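Local coordinates for protein phospholipase C-beta (PLC-beta) (Sepia officinalis, PDB 3QR0) that is a multidomain phospholipase C of the beta class, built from PH, EF-hand-like, TIM-barrel and C2 domains, with one calcium ion bound, at residues V248-F253 with L303-C308; M257-S262 with F268-D273; E232-E237 with P743-V748; A286-G291 with Q296-G301. One frame throughout, in Å; residues are numbered along the deposited sequence.

Contact 1. Residues V248-F253 with L303-C308; sequences VMFRDF and LYFLMC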
# COMPACT_ATOMS: atom_id res chain seq x y z
N VAL A 248 -6.50 -37.13 5.88
CA VAL A 248 -7.90 -36.76 6.10
C VAL A 248 -8.01 -35.65 7.15
O VAL A 248 -8.80 -34.71 6.98
CB VAL A 248 -8.74 -37.98 6.50
CG1 VAL A 248 -10.15 -37.57 6.87
CG2 VAL A 248 -8.77 -38.98 5.35
N MET A 249 -7.22 -35.74 8.21
CA MET A 249 -7.17 -34.68 9.23
C MET A 249 -6.68 -33.36 8.64
O MET A 249 -7.19 -32.29 9.00
CB MET A 249 -6.27 -35.07 10.40
CG MET A 249 -6.83 -36.15 11.29
SD MET A 249 -5.57 -36.72 12.47
CE MET A 249 -6.38 -38.18 13.11
N PHE A 250 -5.69 -33.42 7.76
CA PHE A 250 -5.16 -32.22 7.12
C PHE A 250 -6.20 -31.62 6.18
O PHE A 250 -6.40 -30.40 6.16
CB PHE A 250 -3.84 -32.54 6.39
CG PHE A 250 -3.08 -31.32 5.95
CD1 PHE A 250 -2.79 -30.28 6.84
CD2 PHE A 250 -2.61 -31.21 4.64
CE1 PHE A 250 -2.08 -29.16 6.43
CE2 PHE A 250 -1.89 -30.09 4.23
CZ PHE A 250 -1.63 -29.07 5.12
N ARG A 251 -6.87 -32.47 5.40
CA ARG A 251 -7.92 -32.04 4.49
C ARG A 251 -9.02 -31.27 5.23
O ARG A 251 -9.43 -30.19 4.81
CB ARG A 251 -8.53 -33.25 3.79
CG ARG A 251 -9.57 -32.92 2.72
CD ARG A 251 -10.45 -34.12 2.47
NE ARG A 251 -11.27 -34.42 3.64
CZ ARG A 251 -11.95 -35.54 3.83
NH1 ARG A 251 -11.94 -36.51 2.92
NH2 ARG A 251 -12.66 -35.69 4.94
N ASP A 252 -9.49 -31.84 6.33
CA ASP A 252 -10.53 -31.20 7.14
C ASP A 252 -10.03 -29.90 7.77
O ASP A 252 -10.79 -28.93 7.86
CB ASP A 252 -11.07 -32.17 8.19
CG ASP A 252 -11.86 -33.31 7.57
OD1 ASP A 252 -12.18 -34.28 8.29
OD2 ASP A 252 -12.17 -33.25 6.36
N PHE A 253 -8.77 -29.87 8.19
CA PHE A 253 -8.15 -28.64 8.67
C PHE A 253 -8.21 -27.55 7.59
O PHE A 253 -8.66 -26.43 7.85
CB PHE A 253 -6.70 -28.91 9.11
CG PHE A 253 -5.89 -27.67 9.36
CD1 PHE A 253 -6.22 -26.79 10.38
CD2 PHE A 253 -4.76 -27.40 8.59
CE1 PHE A 253 -5.45 -25.67 10.61
CE2 PHE A 253 -4.00 -26.28 8.83
CZ PHE A 253 -4.34 -25.41 9.84
N LEU A 303 4.40 -26.66 10.73
CA LEU A 303 4.97 -25.31 10.82
C LEU A 303 5.44 -24.84 9.44
O LEU A 303 5.25 -23.68 9.08
CB LEU A 303 6.13 -25.29 11.82
CG LEU A 303 6.80 -23.93 12.08
CD1 LEU A 303 5.78 -22.81 12.27
CD2 LEU A 303 7.72 -24.03 13.29
N TYR A 304 6.04 -25.74 8.68
CA TYR A 304 6.48 -25.43 7.31
C TYR A 304 5.28 -24.98 6.47
O TYR A 304 5.32 -23.93 5.83
CB TYR A 304 7.16 -26.65 6.68
CG TYR A 304 7.76 -26.40 5.31
CD1 TYR A 304 9.12 -26.12 5.16
CD2 TYR A 304 6.98 -26.47 4.16
CE1 TYR A 304 9.67 -25.89 3.90
CE2 TYR A 304 7.53 -26.25 2.90
CZ TYR A 304 8.87 -25.97 2.78
OH TYR A 304 9.40 -25.75 1.53
N PHE A 305 4.20 -25.76 6.49
CA PHE A 305 2.98 -25.39 5.77
C PHE A 305 2.47 -24.02 6.20
O PHE A 305 2.12 -23.19 5.36
CB PHE A 305 1.84 -26.40 6.01
CG PHE A 305 0.49 -25.83 5.68
CD1 PHE A 305 0.10 -25.68 4.36
CD2 PHE A 305 -0.38 -25.41 6.68
CE1 PHE A 305 -1.13 -25.13 4.04
CE2 PHE A 305 -1.61 -24.87 6.37
CZ PHE A 305 -1.99 -24.73 5.05
N LEU A 306 2.40 -23.80 7.51
CA LEU A 306 1.80 -22.59 8.05
C LEU A 306 2.53 -21.34 7.58
O LEU A 306 1.93 -20.27 7.48
CB LEU A 306 1.76 -22.63 9.57
CG LEU A 306 0.78 -23.62 10.22
CD1 LEU A 306 1.07 -23.71 11.71
CD2 LEU A 306 -0.67 -23.20 9.97
N MET A 307 3.82 -21.50 7.28
CA MET A 307 4.67 -20.40 6.83
C MET A 307 4.80 -20.31 5.32
O MET A 307 5.35 -19.34 4.83
CB MET A 307 6.08 -20.59 7.39
CG MET A 307 6.21 -20.48 8.89
SD MET A 307 7.81 -21.10 9.44
CE MET A 307 8.93 -19.90 8.70
N CYS A 308 4.33 -21.31 4.58
CA CYS A 308 4.57 -21.37 3.13
C CYS A 308 3.49 -20.66 2.33
O CYS A 308 2.50 -20.20 2.89
CB CYS A 308 4.73 -22.82 2.65
SG CYS A 308 3.20 -23.73 2.38
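In F250, F253 and F305 alike, CG stands opposite the backbone nitrogen across the first side-chain torsion (chi1 161° in F305), and this throws two rings out from helix 247-257 to meet the one extended from helix 299-307. F250 and F305 form a T-shaped stack. CZ of F250 hangs over the centre of the F305 ring and lies 3.9 Å from F305 CD1. The ring planes are 86° apart and the ring centroids of F250 and F305 are separated by 5.2 Å, which sets the weakly positive C-H rim of F250 against the pi face of F305. F253, almost one turn further along, also comes edge first, but meets the F305 ring obliquely: F253 CE2 lies 3.7 Å from F305 CE2, while beside it F253 CZ reaches the methyl CD2 of L306 at 4.3 Å. Phenylalanine suits these places because the axes of the two helix segments, inclined at 27°, keep 13.9 Å apart, and long flat side chains can bridge such a gap without polar groups that would need partners. L306 adds a branched apolar end beside the F253 ring. I280 of helix 273-288 packs on F250 and L238 of helix 230-238 on F253, which extends the apolar cluster to two further helices. Phenylalanines meeting between helices make up an aromatic core like that of EF-hand domains, consistent with the EF-hand-like family of this region.

Contact 2. Residues M257-S262 with F268-D273; sequences MQRHPS and FPLYTD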
# COMPACT_ATOMS: atom_id res chain seq x y z
N MET A 257 -11.18 -25.17 9.06
CA MET A 257 -10.60 -24.09 9.85
C MET A 257 -9.94 -22.99 9.01
O MET A 257 -10.07 -21.81 9.32
CB MET A 257 -9.59 -24.64 10.86
CG MET A 257 -9.04 -23.57 11.80
SD MET A 257 -7.88 -24.21 13.01
CE MET A 257 -8.91 -25.30 13.98
N GLN A 258 -9.21 -23.39 7.97
CA GLN A 258 -8.47 -22.44 7.15
C GLN A 258 -9.31 -21.80 6.05
O GLN A 258 -8.82 -20.96 5.30
CB GLN A 258 -7.25 -23.12 6.52
CG GLN A 258 -6.29 -23.74 7.52
CD GLN A 258 -5.68 -22.72 8.45
OE1 GLN A 258 -6.06 -22.61 9.61
NE2 GLN A 258 -4.72 -21.95 7.94
N ARG A 259 -10.58 -22.19 5.96
CA ARG A 259 -11.46 -21.78 4.87
C ARG A 259 -12.69 -21.07 5.43
O ARG A 259 -13.30 -21.56 6.38
CB ARG A 259 -11.91 -23.01 4.08
CG ARG A 259 -12.83 -22.69 2.91
CD ARG A 259 -13.46 -23.93 2.33
NE ARG A 259 -14.38 -23.59 1.25
CZ ARG A 259 -14.08 -23.55 -0.05
NH1 ARG A 259 -12.86 -23.85 -0.49
NH2 ARG A 259 -15.02 -23.21 -0.93
N HIS A 260 -13.05 -19.93 4.83
CA HIS A 260 -14.27 -19.22 5.21
C HIS A 260 -15.46 -20.13 4.91
O HIS A 260 -15.62 -20.57 3.77
CB HIS A 260 -14.40 -17.90 4.45
CG HIS A 260 -15.37 -16.94 5.06
ND1 HIS A 260 -16.72 -17.19 5.12
CD2 HIS A 260 -15.18 -15.73 5.63
CE1 HIS A 260 -17.33 -16.17 5.71
NE2 HIS A 260 -16.41 -15.28 6.03
N PRO A 261 -16.31 -20.41 5.92
CA PRO A 261 -17.40 -21.37 5.72
C PRO A 261 -18.38 -21.02 4.59
O PRO A 261 -19.05 -21.92 4.08
CB PRO A 261 -18.12 -21.39 7.08
CG PRO A 261 -17.62 -20.22 7.84
CD PRO A 261 -16.30 -19.83 7.27
N SER A 262 -18.46 -19.76 4.20
CA SER A 262 -19.35 -19.32 3.12
C SER A 262 -18.64 -19.14 1.77
O SER A 262 -19.25 -18.64 0.81
CB SER A 262 -20.06 -18.02 3.52
OG SER A 262 -20.79 -18.20 4.73
N PHE A 268 -14.17 -21.88 -5.72
CA PHE A 268 -12.99 -22.19 -4.93
C PHE A 268 -13.08 -23.62 -4.40
O PHE A 268 -13.46 -23.84 -3.24
CB PHE A 268 -12.86 -21.19 -3.78
CG PHE A 268 -12.84 -19.75 -4.22
CD1 PHE A 268 -11.69 -19.19 -4.77
CD2 PHE A 268 -13.98 -18.96 -4.11
CE1 PHE A 268 -11.68 -17.86 -5.18
CE2 PHE A 268 -13.98 -17.63 -4.52
CZ PHE A 268 -12.82 -17.08 -5.06
N PRO A 269 -12.75 -24.62 -5.24
CA PRO A 269 -12.98 -26.02 -4.88
C PRO A 269 -12.33 -26.42 -3.55
O PRO A 269 -11.29 -25.87 -3.18
CB PRO A 269 -12.35 -26.80 -6.04
CG PRO A 269 -12.29 -25.83 -7.17
CD PRO A 269 -12.09 -24.49 -6.55
N LEU A 270 -12.95 -27.37 -2.86
CA LEU A 270 -12.38 -27.92 -1.63
C LEU A 270 -11.13 -28.73 -1.94
O LEU A 270 -11.02 -29.29 -3.03
CB LEU A 270 -13.39 -28.83 -0.92
CG LEU A 270 -14.64 -28.20 -0.31
CD1 LEU A 270 -15.58 -29.28 0.18
CD2 LEU A 270 -14.28 -27.26 0.81
N TYR A 271 -10.20 -28.78 -1.00
CA TYR A 271 -9.06 -29.70 -1.10
C TYR A 271 -9.55 -31.15 -1.07
O TYR A 271 -10.47 -31.49 -0.32
CB TYR A 271 -8.07 -29.48 0.05
CG TYR A 271 -7.22 -28.24 -0.07
CD1 TYR A 271 -7.59 -27.06 0.54
CD2 TYR A 271 -6.03 -28.26 -0.79
CE1 TYR A 271 -6.81 -25.92 0.45
CE2 TYR A 271 -5.23 -27.12 -0.90
CZ TYR A 271 -5.63 -25.96 -0.28
OH TYR A 271 -4.87 -24.82 -0.37
N THR A 272 -8.91 -32.00 -1.87
CA THR A 272 -9.22 -33.43 -1.92
C THR A 272 -8.16 -34.24 -1.16
O THR A 272 -7.11 -33.70 -0.78
CB THR A 272 -9.26 -33.94 -3.37
OG1 THR A 272 -7.96 -33.83 -3.96
CG2 THR A 272 -10.27 -33.14 -4.20
N ASP A 273 -8.44 -35.52 -0.96
CA ASP A 273 -7.50 -36.47 -0.35
C ASP A 273 -6.18 -36.49 -1.11
O ASP A 273 -5.11 -36.34 -0.52
CB ASP A 273 -8.05 -37.90 -0.35
CG ASP A 273 -9.16 -38.11 0.66
OD1 ASP A 273 -9.59 -37.13 1.30
OD2 ASP A 273 -9.60 -39.28 0.83
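The carbonyl oxygen of F268 is held by both terminal nitrogens of R259. NH1 of R259 lies 2.8 Å from F268 O and NH2 of R259 lies 2.9 Å from the same F268 O, so the guanidinium takes the oxygen end-on, in a fork. The bonds are bent, with N-H...O angles of 144° and 141°, as expected when two nearly parallel N-H bonds share one acceptor lying between them. F268 O stays close to the guanidinium plane; seen from the carbonyl, NH2 lies in its plane and NH1 is tilted from it. R259 gets there by a fully stretched chain from CG to NE, a span that arginine can cover while still carrying several donors at its end. L270 packs across the arginine at about a right angle and puts CD2 over one guanidinium face, 3.7 Å from R259 NE, offset toward the rim; a branched aliphatic end suits a flat face whose donors all point outward in the plane. NH2 of R259 also bonds L263 O, within the short run of chain between the two segments. S262 N donates to H260 ND1 at 3.2 Å, a local bond that spans P261. Further on, T272 caps the start of helix 273-288, and Y271 N bonds N255 OD1. Because F268 O and L263 O are neutral backbone carbonyls, the arginine's charge is probably stabilised by the negative ends of peptide dipoles rather than by a carboxylate among these partners, and its grip pins main chain directly within the connection between helices 247-257 and 273-288.

Contact 3. Residues E232-E237 with P743-V748; sequences EGIFKE and PGYRHV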
# COMPACT_ATOMS: atom_id res chain seq x y z
N GLU A 232 3.11 -27.00 19.43
CA GLU A 232 2.82 -28.25 20.12
C GLU A 232 1.33 -28.42 20.41
O GLU A 232 0.72 -29.43 20.05
CB GLU A 232 3.63 -28.35 21.42
CG GLU A 232 3.52 -29.68 22.16
CD GLU A 232 4.08 -30.85 21.37
OE1 GLU A 232 5.23 -30.76 20.89
OE2 GLU A 232 3.36 -31.87 21.23
N GLY A 233 0.75 -27.42 21.08
CA GLY A 233 -0.68 -27.42 21.36
C GLY A 233 -1.53 -27.44 20.10
O GLY A 233 -2.55 -28.12 20.04
N ILE A 234 -1.11 -26.70 19.08
CA ILE A 234 -1.84 -26.66 17.81
C ILE A 234 -1.76 -28.00 17.08
O ILE A 234 -2.75 -28.48 16.53
CB ILE A 234 -1.32 -25.52 16.89
CG1 ILE A 234 -1.68 -24.16 17.50
CG2 ILE A 234 -1.91 -25.65 15.49
CD1 ILE A 234 -0.96 -22.99 16.84
N PHE A 235 -0.58 -28.62 17.10
CA PHE A 235 -0.40 -29.95 16.53
C PHE A 235 -1.29 -30.99 17.22
O PHE A 235 -1.94 -31.80 16.55
CB PHE A 235 1.07 -30.36 16.61
CG PHE A 235 1.38 -31.64 15.91
CD1 PHE A 235 1.40 -31.70 14.52
CD2 PHE A 235 1.65 -32.80 16.64
CE1 PHE A 235 1.69 -32.89 13.87
CE2 PHE A 235 1.93 -33.98 15.99
CZ PHE A 235 1.95 -34.03 14.60
N LYS A 236 -1.34 -30.95 18.55
CA LYS A 236 -2.20 -31.83 19.33
C LYS A 236 -3.68 -31.66 18.94
O LYS A 236 -4.40 -32.64 18.77
CB LYS A 236 -2.02 -31.55 20.83
CG LYS A 236 -2.84 -32.44 21.76
CD LYS A 236 -2.47 -32.19 23.21
CE LYS A 236 -3.22 -33.12 24.16
NZ LYS A 236 -4.68 -32.81 24.21
N GLU A 237 -4.09 -30.41 18.80
CA GLU A 237 -5.44 -30.04 18.37
C GLU A 237 -5.80 -30.64 17.00
O GLU A 237 -6.82 -31.32 16.87
CB GLU A 237 -5.56 -28.51 18.34
CG GLU A 237 -6.91 -27.93 17.89
CD GLU A 237 -6.86 -26.41 17.67
OE1 GLU A 237 -5.92 -25.93 17.01
OE2 GLU A 237 -7.76 -25.70 18.14
N PRO A 743 -9.55 -17.19 7.06
CA PRO A 743 -9.49 -17.51 8.48
C PRO A 743 -8.44 -18.56 8.84
O PRO A 743 -7.68 -19.00 7.98
CB PRO A 743 -10.90 -18.05 8.76
CG PRO A 743 -11.26 -18.73 7.49
CD PRO A 743 -10.64 -17.92 6.38
N GLY A 744 -8.40 -18.92 10.11
CA GLY A 744 -7.54 -20.00 10.60
C GLY A 744 -6.22 -19.51 11.16
O GLY A 744 -6.07 -18.33 11.48
N TYR A 745 -5.27 -20.43 11.27
CA TYR A 745 -3.93 -20.10 11.71
C TYR A 745 -3.16 -19.45 10.57
O TYR A 745 -2.99 -20.05 9.50
CB TYR A 745 -3.19 -21.34 12.21
CG TYR A 745 -3.72 -21.87 13.52
CD1 TYR A 745 -4.39 -23.10 13.57
CD2 TYR A 745 -3.57 -21.16 14.71
CE1 TYR A 745 -4.89 -23.59 14.77
CE2 TYR A 745 -4.07 -21.65 15.91
CZ TYR A 745 -4.73 -22.86 15.93
OH TYR A 745 -5.21 -23.35 17.11
N ARG A 746 -2.71 -18.22 10.79
CA ARG A 746 -2.03 -17.46 9.75
C ARG A 746 -0.80 -16.76 10.29
O ARG A 746 -0.85 -16.18 11.37
CB ARG A 746 -2.97 -16.40 9.16
CG ARG A 746 -4.22 -16.95 8.50
CD ARG A 746 -3.94 -17.65 7.17
NE ARG A 746 -5.13 -18.36 6.72
CZ ARG A 746 -5.26 -18.99 5.56
NH1 ARG A 746 -4.26 -19.02 4.68
NH2 ARG A 746 -6.40 -19.61 5.27
N HIS A 747 0.30 -16.82 9.54
CA HIS A 747 1.38 -15.86 9.72
C HIS A 747 1.00 -14.59 8.99
O HIS A 747 0.44 -14.63 7.89
CB HIS A 747 2.71 -16.40 9.21
CG HIS A 747 3.27 -17.49 10.06
ND1 HIS A 747 2.92 -18.81 9.88
CD2 HIS A 747 4.13 -17.47 11.10
CE1 HIS A 747 3.55 -19.56 10.77
NE2 HIS A 747 4.29 -18.77 11.52
N VAL A 748 1.31 -13.46 9.61
CA VAL A 748 0.93 -12.15 9.10
C VAL A 748 2.20 -11.30 8.98
O VAL A 748 2.56 -10.60 9.93
CB VAL A 748 -0.08 -11.47 10.06
CG1 VAL A 748 -0.59 -10.16 9.47
CG2 VAL A 748 -1.24 -12.41 10.36
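I234 lies over one face of the Y745 ring, its branches spread across the aromatic surface. CD1 of I234 is 3.9 Å from the Y745 ring centroid and 28° off the ring normal, a CH-pi contact, and comes to 3.5 Å from Y745 CE2. Over the same face, toward the opposite edge, CG2 of I234 approaches Y745 CE1 at 3.7 Å. Isoleucine suits the place: CG2 and CG1 leave CB in different directions, so one side chain can spread over much of one ring face. Y745 OH donates to E237 OE1 at 2.7 Å, on the syn side of the carboxylate and near its plane, with the carboxylate and ring planes 56° apart. E237, one turn from I234, gets there with an extended chain (chi1 179°), so the buried tyrosine's hydroxyl has a charged acceptor from an exposed glutamate. R746, the residue after Y745, reaches back to P743 O side-on, with R746 NE at 2.9 Å from P743 O, closing a loop of chain over G744 and Y745. Y745 thus projects from the C2 region, where the chain turns a corner before strand 746-751, into the EF-hand-like helices: I234 on helix 230-238 lies against one face, L306 of helix 299-307 and F253 and M257 of helix 247-257 pack around it, and I657 of strand 650-660 and H766 of strand 761-771 close in from the C2 side.

Contact 4. Residues A286-G291 with Q296-G301; sequences AVNKKG and QLTKEG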
# COMPACT_ATOMS: atom_id res chain seq x y z
N ALA A 286 10.67 -31.78 2.51
CA ALA A 286 11.49 -30.64 2.92
C ALA A 286 12.02 -30.75 4.36
O ALA A 286 13.16 -30.36 4.63
CB ALA A 286 10.70 -29.34 2.76
N VAL A 287 11.21 -31.28 5.27
CA VAL A 287 11.56 -31.30 6.69
C VAL A 287 12.19 -32.62 7.17
O VAL A 287 13.08 -32.59 8.01
CB VAL A 287 10.34 -30.96 7.55
CG1 VAL A 287 10.59 -31.27 9.02
CG2 VAL A 287 9.97 -29.48 7.37
N ASN A 288 11.74 -33.76 6.64
CA ASN A 288 12.21 -35.08 7.10
C ASN A 288 12.84 -35.98 6.03
O ASN A 288 13.36 -37.05 6.37
CB ASN A 288 11.05 -35.84 7.78
CG ASN A 288 10.73 -35.28 9.15
OD1 ASN A 288 11.62 -35.01 9.94
ND2 ASN A 288 9.44 -35.11 9.44
N LYS A 289 12.82 -35.55 4.77
CA LYS A 289 13.39 -36.33 3.66
C LYS A 289 12.88 -37.78 3.67
O LYS A 289 11.68 -37.99 3.77
CB LYS A 289 14.92 -36.23 3.67
CG LYS A 289 15.45 -34.82 3.40
CD LYS A 289 15.40 -34.49 1.91
CE LYS A 289 15.90 -33.07 1.63
NZ LYS A 289 15.03 -32.04 2.27
N LYS A 290 13.76 -38.78 3.59
CA LYS A 290 13.31 -40.17 3.53
C LYS A 290 12.84 -40.69 4.90
O LYS A 290 12.43 -41.85 5.02
CB LYS A 290 14.39 -41.07 2.92
CG LYS A 290 14.73 -40.69 1.49
CD LYS A 290 15.77 -41.62 0.88
CE LYS A 290 16.14 -41.22 -0.54
NZ LYS A 290 17.16 -42.14 -1.11
N GLY A 291 12.91 -39.83 5.92
CA GLY A 291 12.20 -40.05 7.18
C GLY A 291 10.70 -39.80 7.08
O GLY A 291 9.96 -40.11 8.02
N GLN A 296 1.32 -38.61 6.38
CA GLN A 296 1.55 -38.30 7.79
C GLN A 296 2.37 -37.02 7.92
O GLN A 296 3.56 -36.99 7.61
CB GLN A 296 2.27 -39.45 8.49
CG GLN A 296 1.41 -40.70 8.68
CD GLN A 296 1.97 -41.66 9.72
OE1 GLN A 296 2.42 -41.24 10.79
NE2 GLN A 296 1.93 -42.95 9.43
N LEU A 297 1.71 -35.95 8.38
CA LEU A 297 2.34 -34.65 8.55
C LEU A 297 2.79 -34.48 10.00
O LEU A 297 1.99 -34.61 10.93
CB LEU A 297 1.35 -33.54 8.17
CG LEU A 297 1.87 -32.10 8.17
CD1 LEU A 297 2.98 -31.91 7.14
CD2 LEU A 297 0.72 -31.12 7.92
N THR A 298 4.08 -34.20 10.18
CA THR A 298 4.69 -34.01 11.49
C THR A 298 4.54 -32.57 11.97
O THR A 298 4.10 -31.69 11.23
CB THR A 298 6.20 -34.37 11.46
OG1 THR A 298 6.87 -33.52 10.52
CG2 THR A 298 6.41 -35.83 11.05
N LYS A 299 4.92 -32.33 13.23
CA LYS A 299 4.89 -30.99 13.83
C LYS A 299 5.70 -29.98 13.01
O LYS A 299 5.26 -28.85 12.78
CB LYS A 299 5.44 -31.08 15.25
CG LYS A 299 5.35 -29.81 16.07
CD LYS A 299 5.70 -30.06 17.53
CE LYS A 299 7.14 -30.52 17.71
NZ LYS A 299 7.54 -30.58 19.14
N GLU A 300 6.87 -30.40 12.56
CA GLU A 300 7.76 -29.54 11.78
C GLU A 300 7.21 -29.33 10.37
O GLU A 300 7.36 -28.26 9.79
CB GLU A 300 9.17 -30.13 11.72
CG GLU A 300 9.93 -30.11 13.06
CD GLU A 300 9.50 -31.19 14.05
OE1 GLU A 300 8.87 -32.20 13.66
OE2 GLU A 300 9.80 -31.02 15.26
N GLY A 301 6.57 -30.37 9.82
CA GLY A 301 5.86 -30.27 8.54
C GLY A 301 4.70 -29.30 8.60
O GLY A 301 4.46 -28.56 7.64
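T298 can be followed atom by atom into N288: its CB lies 3.9 Å from N288 ND2, its methyl CG2 comes to 3.5 Å from the same ND2, and its tip OG1 lies 3.2 Å from that nitrogen. The two side chains approach from opposite directions. With chi1 at 60°, OG1 sits between the backbone N and the carbonyl carbon, turned back over the first turn of helix 299-307, where it accepts from G301 N at 3.2 Å. T298 is therefore the N-cap of that helix, a place threonine suits because a short side chain ending in a hydroxyl can reach a backbone N-H left without a carbonyl partner at a helix start. Both polar ends have a further partner in E284: its OE2 bonds T298 OG1 and its OE1 bonds N288 ND2, so one carboxylate ties the end of helix 273-288 to the start of the next. The segments flank a turn between two helices of the EF-hand-like region, and L297 pairs with I245 through backbone bonds in a short two-stranded antiparallel sheet, as between paired EF-hand loops. Beside these polar groups V287 packs closely on E300: V287 CG1 presses on E300 CB at 3.3 Å, and its other methyl CG2 lies 3.8 Å from E300 O, the two side chains crossing at about a right angle. G301, having no side chain, leaves room for L297 CD1 beside it. K289 adopts positive phi (51°) as helix 273-288 ends, and G291 N then bonds N288 O at 2.9 Å.

In the fold
Contacts 1, 2 and 4 lie within the EF-hand-like region, and contact 3 ties that region to the C2 domain. Contacts 1 and 3 are closest, with centres about 9 Å apart: L306 O and H747 ND1 lie 3.0 Å apart, and F253 packs against Y745. Contact 2 joins both neighbours, through the salt bridge of R251 NH1 with D273 OD1 at 2.9 Å and through Q258 OE1 with Y745 N. Contact 4 shares helix 299-307 with contact 1, their centres about 12 Å apart, and L297 packs there on F250; it meets contact 3 in the salt bridge of E232 OE1 with K299 NZ. The calcium ion, held by N339, E368, D370 and E417, belongs to a separate site.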